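Local coordinates for actin-related protein 8 (Homo sapiens, PDB 4FO0) that binds ATP, has low basal ATPase activity and is a proposed core subunit of the INO80 chromatin-remodelling complex, at residues A[59-64]-A[311-316]; A[283-288]-A[301-306]. All coordinates share one frame; numbering follows the deposited sequence.

Contact 1 of 2, residues A[59-64]-A[311-316]; sequences SWLLRE and LLQHLK. With ATP (adenosine-5'-triphosphate), chain C.
In the nucleotide cleft of the actin fold, W60 and L61 of a loop from the first lobe meet L312 and Q313 on helix 306-319 of the second, close to the ribose of the bound ATP. The indole takes Q313 against its six-membered ring: W60 CZ2 lies 4.1 Å from Q313 CG. Ring and side-chain amide are turned 62° from each other, so the approach is oblique rather than stacked. W60 CG stands anti to the backbone N (chi1 -178°), which extends the indole toward the helix. Its NE1 donates to D255, whose carboxylate also bonds the nucleotide, consistent with a second-shell role for W60 in positioning this ligand-binding aspartate. L61 forks between two neighbours. Its CD2 sits 3.7 Å above one face of the W60 ring, displaced toward the rim, while L61 CD1 touches L312 CB at 4.0 Å and packs against the end of that side chain as well. The contact is buried, leucine packing on leucine and the Q313 side chain against the indole; no hydrogen bond joins the two segments. One turn along from L312, K316 turns to the sugar through a bend at chi3 (68°). K316 NZ donates to ATP O2' at 2.8 Å and more weakly to ATP O3' at 3.2 Å, and the same ammonium group also bonds the backbone O of G280.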
loop_
_atom_site.group_PDB
_atom_site.type_symbol
_atom_site.label_atom_id
_atom_site.label_comp_id
_atom_site.label_asym_id
_atom_site.label_seq_id
_atom_site.Cartn_x
_atom_site.Cartn_y
_atom_site.Cartn_z
ATOM N N SER A 59 13.257 -5.766 6.323
ATOM C CA SER A 59 13.153 -4.323 6.363
ATOM C C SER A 59 11.687 -3.932 6.164
ATOM O O SER A 59 10.954 -4.589 5.422
ATOM C CB SER A 59 14.022 -3.722 5.263
ATOM O OG SER A 59 15.150 -4.549 5.016
ATOM N N TRP A 60 11.260 -2.872 6.835
ATOM C CA TRP A 60 9.945 -2.309 6.603
ATOM C C TRP A 60 10.018 -0.815 6.233
ATOM O O TRP A 60 9.888 -0.447 5.058
ATOM C CB TRP A 60 9.080 -2.513 7.829
ATOM C CG TRP A 60 7.698 -2.002 7.660
ATOM C CD1 TRP A 60 7.145 -1.473 6.526
ATOM C CD2 TRP A 60 6.682 -1.961 8.665
ATOM N NE1 TRP A 60 5.845 -1.100 6.770
ATOM C CE2 TRP A 60 5.536 -1.386 8.074
ATOM C CE3 TRP A 60 6.628 -2.355 10.010
ATOM C CZ2 TRP A 60 4.352 -1.198 8.777
ATOM C CZ3 TRP A 60 5.455 -2.169 10.707
ATOM C CH2 TRP A 60 4.330 -1.595 10.090
ATOM N N LEU A 61 10.226 0.043 7.232
ATOM C CA LEU A 61 10.400 1.468 6.970
ATOM C C LEU A 61 11.825 1.799 6.528
ATOM O O LEU A 61 12.092 2.897 6.057
ATOM C CB LEU A 61 10.025 2.333 8.177
ATOM C CG LEU A 61 8.621 2.280 8.765
ATOM C CD1 LEU A 61 8.410 3.528 9.602
ATOM C CD2 LEU A 61 7.532 2.148 7.699
ATOM N N LEU A 62 12.756 0.874 6.688
ATOM C CA LEU A 62 14.064 1.087 6.085
ATOM C C LEU A 62 14.155 0.344 4.757
ATOM O O LEU A 62 13.340 -0.541 4.466
ATOM C CB LEU A 62 15.188 0.662 7.015
ATOM C CG LEU A 62 15.460 1.570 8.206
ATOM C CD1 LEU A 62 16.819 1.230 8.768
ATOM C CD2 LEU A 62 15.415 3.025 7.788
ATOM N N ARG A 63 15.143 0.714 3.952
ATOM C CA ARG A 63 15.304 0.150 2.619
ATOM C C ARG A 63 16.708 0.474 2.170
ATOM O O ARG A 63 17.361 1.327 2.771
ATOM C CB ARG A 63 14.277 0.757 1.650
ATOM C CG ARG A 63 14.259 2.290 1.639
ATOM C CD ARG A 63 13.198 2.835 0.699
ATOM N NE ARG A 63 13.366 2.347 -0.670
ATOM C CZ ARG A 63 12.490 2.559 -1.647
ATOM N NH1 ARG A 63 11.385 3.244 -1.408
ATOM N NH2 ARG A 63 12.715 2.084 -2.860
ATOM N N GLU A 64 17.172 -0.197 1.118
ATOM C CA GLU A 64 18.495 0.073 0.555
ATOM C C GLU A 64 18.620 1.482 -0.016
ATOM O O GLU A 64 17.677 2.020 -0.593
ATOM C CB GLU A 64 18.817 -0.911 -0.563
ATOM C CG GLU A 64 19.282 -2.276 -0.122
ATOM C CD GLU A 64 19.357 -3.237 -1.301
ATOM O OE1 GLU A 64 19.027 -4.434 -1.126
ATOM O OE2 GLU A 64 19.735 -2.789 -2.409
ATOM N N LEU A 311 4.007 2.767 15.354
ATOM C CA LEU A 311 3.832 4.094 15.932
ATOM C C LEU A 311 4.008 5.195 14.887
ATOM O O LEU A 311 3.164 6.086 14.758
ATOM C CB LEU A 311 4.832 4.304 17.059
ATOM C CG LEU A 311 4.755 5.679 17.719
ATOM C CD1 LEU A 311 3.420 5.858 18.422
ATOM C CD2 LEU A 311 5.911 5.863 18.678
ATOM N N LEU A 312 5.108 5.129 14.140
ATOM C CA LEU A 312 5.379 6.101 13.090
ATOM C C LEU A 312 4.265 6.109 12.045
ATOM O O LEU A 312 3.744 7.178 11.709
ATOM C CB LEU A 312 6.752 5.855 12.466
ATOM C CG LEU A 312 7.880 5.976 13.511
ATOM C CD1 LEU A 312 9.267 5.659 12.940
ATOM C CD2 LEU A 312 7.860 7.354 14.177
ATOM N N GLN A 313 3.865 4.932 11.559
ATOM C CA GLN A 313 2.735 4.890 10.638
ATOM C C GLN A 313 1.565 5.621 11.263
ATOM O O GLN A 313 0.897 6.424 10.606
ATOM C CB GLN A 313 2.313 3.464 10.285
ATOM C CG GLN A 313 3.334 2.694 9.513
ATOM C CD GLN A 313 2.967 2.533 8.056
ATOM O OE1 GLN A 313 3.547 3.187 7.176
ATOM N NE2 GLN A 313 2.010 1.642 7.783
ATOM N N HIS A 314 1.327 5.355 12.543
ATOM C CA HIS A 314 0.137 5.887 13.187
ATOM C C HIS A 314 0.207 7.403 13.301
ATOM O O HIS A 314 -0.765 8.100 13.012
ATOM C CB HIS A 314 -0.077 5.256 14.559
ATOM C CG HIS A 314 -1.155 5.924 15.353
ATOM N ND1 HIS A 314 -2.486 5.865 14.995
ATOM C CD2 HIS A 314 -1.095 6.695 16.465
ATOM C CE1 HIS A 314 -3.201 6.561 15.862
ATOM N NE2 HIS A 314 -2.382 7.081 16.758
ATOM N N LEU A 315 1.372 7.898 13.714
ATOM C CA LEU A 315 1.604 9.329 13.833
ATOM C C LEU A 315 1.391 10.048 12.507
ATOM O O LEU A 315 0.691 11.059 12.443
ATOM C CB LEU A 315 3.009 9.600 14.379
ATOM C CG LEU A 315 3.163 9.182 15.852
ATOM C CD1 LEU A 315 4.491 9.616 16.427
ATOM C CD2 LEU A 315 2.019 9.725 16.692
ATOM N N LYS A 316 1.989 9.523 11.443
ATOM C CA LYS A 316 1.730 10.057 10.120
ATOM C C LYS A 316 0.227 10.140 9.831
ATOM O O LYS A 316 -0.258 11.149 9.318
ATOM C CB LYS A 316 2.390 9.206 9.041
ATOM C CG LYS A 316 1.890 9.559 7.646
ATOM C CD LYS A 316 2.292 8.548 6.603
ATOM C CE LYS A 316 1.594 7.225 6.815
ATOM N NZ LYS A 316 1.952 6.275 5.730
HETATM P PG ATP C . 1.388 -1.876 -1.591
HETATM O O1G ATP C . 0.156 -1.523 -2.378
HETATM O O2G ATP C . 1.880 -3.292 -1.764
HETATM O O3G ATP C . 2.503 -0.852 -1.633
HETATM P PB ATP C . -0.541 -2.210 0.556
HETATM O O1B ATP C . -0.210 -2.976 1.809
HETATM O O2B ATP C . -1.554 -2.692 -0.472
HETATM O O3B ATP C . 0.891 -1.832 -0.070
HETATM P PA ATP C . -2.360 -0.201 1.450
HETATM O O1A ATP C . -2.817 -1.077 2.588
HETATM O O2A ATP C . -3.242 0.083 0.261
HETATM O O3A ATP C . -0.916 -0.711 0.993
HETATM O "O5'" ATP C . -1.941 1.201 2.088
HETATM C "C5'" ATP C . -1.084 1.173 3.218
HETATM C "C4'" ATP C . -0.601 2.578 3.480
HETATM O "O4'" ATP C . -1.745 3.391 3.693
HETATM C "C3'" ATP C . 0.252 2.687 4.732
HETATM O "O3'" ATP C . 1.448 3.417 4.438
HETATM C "C2'" ATP C . -0.610 3.463 5.698
HETATM O "O2'" ATP C . 0.143 4.283 6.579
HETATM C "C1'" ATP C . -1.419 4.299 4.738
HETATM N N9 ATP C . -2.591 4.880 5.408
HETATM C C8 ATP C . -3.631 4.204 5.916
HETATM N N7 ATP C . -4.527 5.055 6.471
HETATM C C5 ATP C . -4.054 6.297 6.313
HETATM C C6 ATP C . -4.502 7.649 6.679
HETATM N N6 ATP C . -5.681 7.815 7.331
HETATM N N1 ATP C . -3.700 8.691 6.333
HETATM C C2 ATP C . -2.531 8.522 5.686
HETATM N N3 ATP C . -2.060 7.307 5.333
HETATM C C4 ATP C . -2.767 6.181 5.613
#

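Contact 2 of 2, residues A[283-288]-A[301-306]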
loop_
_atom_site.group_PDB
_atom_site.type_symbol
_atom_site.label_atom_id
_atom_site.label_comp_id
_atom_site.label_asym_id
_atom_site.label_seq_id
_atom_site.Cartn_x
_atom_site.Cartn_y
_atom_site.Cartn_z
ATOM N N VAL A 283 6.820 7.996 3.253
ATOM C CA VAL A 283 6.299 9.156 3.959
ATOM C C VAL A 283 6.439 9.028 5.475
ATOM O O VAL A 283 6.769 9.987 6.162
ATOM C CB VAL A 283 4.831 9.354 3.653
ATOM C CG1 VAL A 283 4.296 10.562 4.435
ATOM C CG2 VAL A 283 4.647 9.529 2.175
ATOM N N SER A 284 6.152 7.845 5.997
ATOM C CA SER A 284 6.247 7.623 7.426
ATOM C C SER A 284 7.680 7.855 7.903
ATOM O O SER A 284 7.897 8.423 8.955
ATOM C CB SER A 284 5.786 6.209 7.797
ATOM O OG SER A 284 4.375 6.107 7.708
ATOM N N ARG A 285 8.657 7.410 7.128
ATOM C CA ARG A 285 10.043 7.496 7.552
ATOM C C ARG A 285 10.457 8.960 7.473
ATOM O O ARG A 285 11.097 9.499 8.378
ATOM C CB ARG A 285 10.918 6.625 6.652
ATOM C CG ARG A 285 12.408 6.671 6.962
ATOM C CD ARG A 285 13.236 6.407 5.690
ATOM N NE ARG A 285 12.603 5.368 4.884
ATOM C CZ ARG A 285 12.214 5.489 3.618
ATOM N NH1 ARG A 285 12.397 6.615 2.933
ATOM N NH2 ARG A 285 11.641 4.451 3.033
ATOM N N CYS A 286 10.048 9.606 6.391
ATOM C CA CYS A 286 10.336 11.013 6.179
ATOM C C CYS A 286 9.787 11.874 7.326
ATOM O O CYS A 286 10.515 12.686 7.922
ATOM C CB CYS A 286 9.754 11.445 4.836
ATOM S SG CYS A 286 9.988 13.169 4.401
ATOM N N PHE A 287 8.508 11.682 7.629
ATOM C CA PHE A 287 7.870 12.352 8.754
ATOM C C PHE A 287 8.633 12.138 10.065
ATOM O O PHE A 287 8.804 13.053 10.859
ATOM C CB PHE A 287 6.429 11.878 8.911
ATOM C CG PHE A 287 5.629 12.711 9.866
ATOM C CD1 PHE A 287 5.637 14.101 9.770
ATOM C CD2 PHE A 287 4.863 12.117 10.853
ATOM C CE1 PHE A 287 4.903 14.883 10.648
ATOM C CE2 PHE A 287 4.117 12.890 11.734
ATOM C CZ PHE A 287 4.137 14.278 11.632
ATOM N N TYR A 288 9.093 10.920 10.288
ATOM C CA TYR A 288 9.927 10.656 11.437
ATOM C C TYR A 288 11.172 11.536 11.442
ATOM O O TYR A 288 11.512 12.160 12.444
ATOM C CB TYR A 288 10.326 9.175 11.477
ATOM C CG TYR A 288 11.297 8.852 12.589
ATOM C CD1 TYR A 288 11.004 9.177 13.916
ATOM C CD2 TYR A 288 12.506 8.223 12.319
ATOM C CE1 TYR A 288 11.900 8.889 14.944
ATOM C CE2 TYR A 288 13.397 7.922 13.332
ATOM C CZ TYR A 288 13.091 8.255 14.642
ATOM O OH TYR A 288 13.989 7.947 15.632
ATOM N N CYS A 301 13.178 5.735 19.894
ATOM C CA CYS A 301 12.639 5.200 18.680
ATOM C C CYS A 301 13.688 4.692 17.733
ATOM O O CYS A 301 14.733 5.234 17.620
ATOM C CB CYS A 301 11.835 6.291 18.025
ATOM S SG CYS A 301 10.617 5.827 16.832
ATOM N N GLN A 302 13.368 3.626 17.047
ATOM C CA GLN A 302 14.235 3.037 16.021
ATOM C C GLN A 302 13.415 2.500 14.860
ATOM O O GLN A 302 12.389 1.849 15.072
ATOM C CB GLN A 302 15.024 1.868 16.574
ATOM C CG GLN A 302 15.780 2.138 17.834
ATOM C CD GLN A 302 16.246 0.839 18.458
ATOM O OE1 GLN A 302 17.378 0.410 18.233
ATOM N NE2 GLN A 302 15.362 0.185 19.220
ATOM N N LEU A 303 13.887 2.739 13.639
ATOM C CA LEU A 303 13.168 2.312 12.439
ATOM C C LEU A 303 13.203 0.792 12.217
ATOM O O LEU A 303 12.361 0.236 11.509
ATOM C CB LEU A 303 13.694 3.057 11.216
ATOM C CG LEU A 303 13.367 4.555 11.229
ATOM C CD1 LEU A 303 14.167 5.329 10.172
ATOM C CD2 LEU A 303 11.876 4.764 11.021
ATOM N N THR A 304 14.171 0.127 12.837
ATOM C CA THR A 304 14.308 -1.321 12.742
ATOM C C THR A 304 13.339 -2.055 13.663
ATOM O O THR A 304 13.273 -3.281 13.659
ATOM C CB THR A 304 15.722 -1.758 13.154
ATOM O OG1 THR A 304 16.032 -1.205 14.438
ATOM C CG2 THR A 304 16.739 -1.274 12.151
ATOM N N ASN A 305 12.600 -1.302 14.461
ATOM C CA ASN A 305 11.754 -1.881 15.483
ATOM C C ASN A 305 10.253 -1.863 15.084
ATOM O O ASN A 305 9.680 -0.818 14.804
ATOM C CB ASN A 305 12.010 -1.141 16.799
ATOM C CG ASN A 305 11.139 -1.640 17.929
ATOM O OD1 ASN A 305 9.952 -1.283 18.040
ATOM N ND2 ASN A 305 11.717 -2.474 18.778
ATOM N N LYS A 306 9.626 -3.032 15.056
ATOM C CA LYS A 306 8.247 -3.164 14.583
ATOM C C LYS A 306 7.248 -2.291 15.314
ATOM O O LYS A 306 6.363 -1.695 14.688
ATOM C CB LYS A 306 7.784 -4.620 14.662
ATOM C CG LYS A 306 7.881 -5.376 13.358
ATOM C CD LYS A 306 8.788 -6.599 13.467
ATOM C CE LYS A 306 8.213 -7.649 14.402
ATOM N NZ LYS A 306 9.295 -8.208 15.265
#
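The Y288 ring receives C301 and L303 obliquely, both on the same side of its plane, where helix 280-293 packs against the loop that connects it to helix 306-319 in the actin fold. At one end of the ring the thiol makes a sulfur-aromatic contact: C301 SG is 4.5 Å from the Y288 ring centroid, 39° off the ring normal, and nearest to CE1. At the other end L303 CD2 approaches Y288 CD2 to 3.7 Å, with the leucine's CG close behind. Y288 CG lies anti to the backbone N (chi1 175°), a setting that sends the ring out to the loop, where one side of it meets both residues. With an alanine here, the C301 thiol and the L303 isobutyl group would probably lose their shared aromatic partner, and a gap is likely to open between helix and loop. L303 CD1 also meets R285 CG at 3.9 Å, the two side chains crossing at about a right angle, and the guanidinium beyond is held by a salt bridge to D282. A type I turn runs from Q302 to N305, closed by N305 N to Q302 O at 3.2 Å. N305 then serves as N-cap of helix 306-319, its OD1 accepting from the backbone N of D308. At the phenol end of the ring, C301 CB rests 3.6 Å from Y288 OH.

From the N terminus, the chain leaves strand 38-47, passes through the loop at 59-64 and runs for nearly 250 residues before helix 306-319 closes contact 1. Within that long excursion lies contact 2, a short closure in which the chain turns back on helix 280-293 just before entering helix 306-319. Contact 1 thus ties the first lobe to the second across the nucleotide cleft, whereas contact 2 joins successive elements of the second. Their centres are only 4 Å apart. R285 NE probably donates to L61 O at 2.8 Å, linking 283-288 to 59-64, and L312 touches both Y288 and L303.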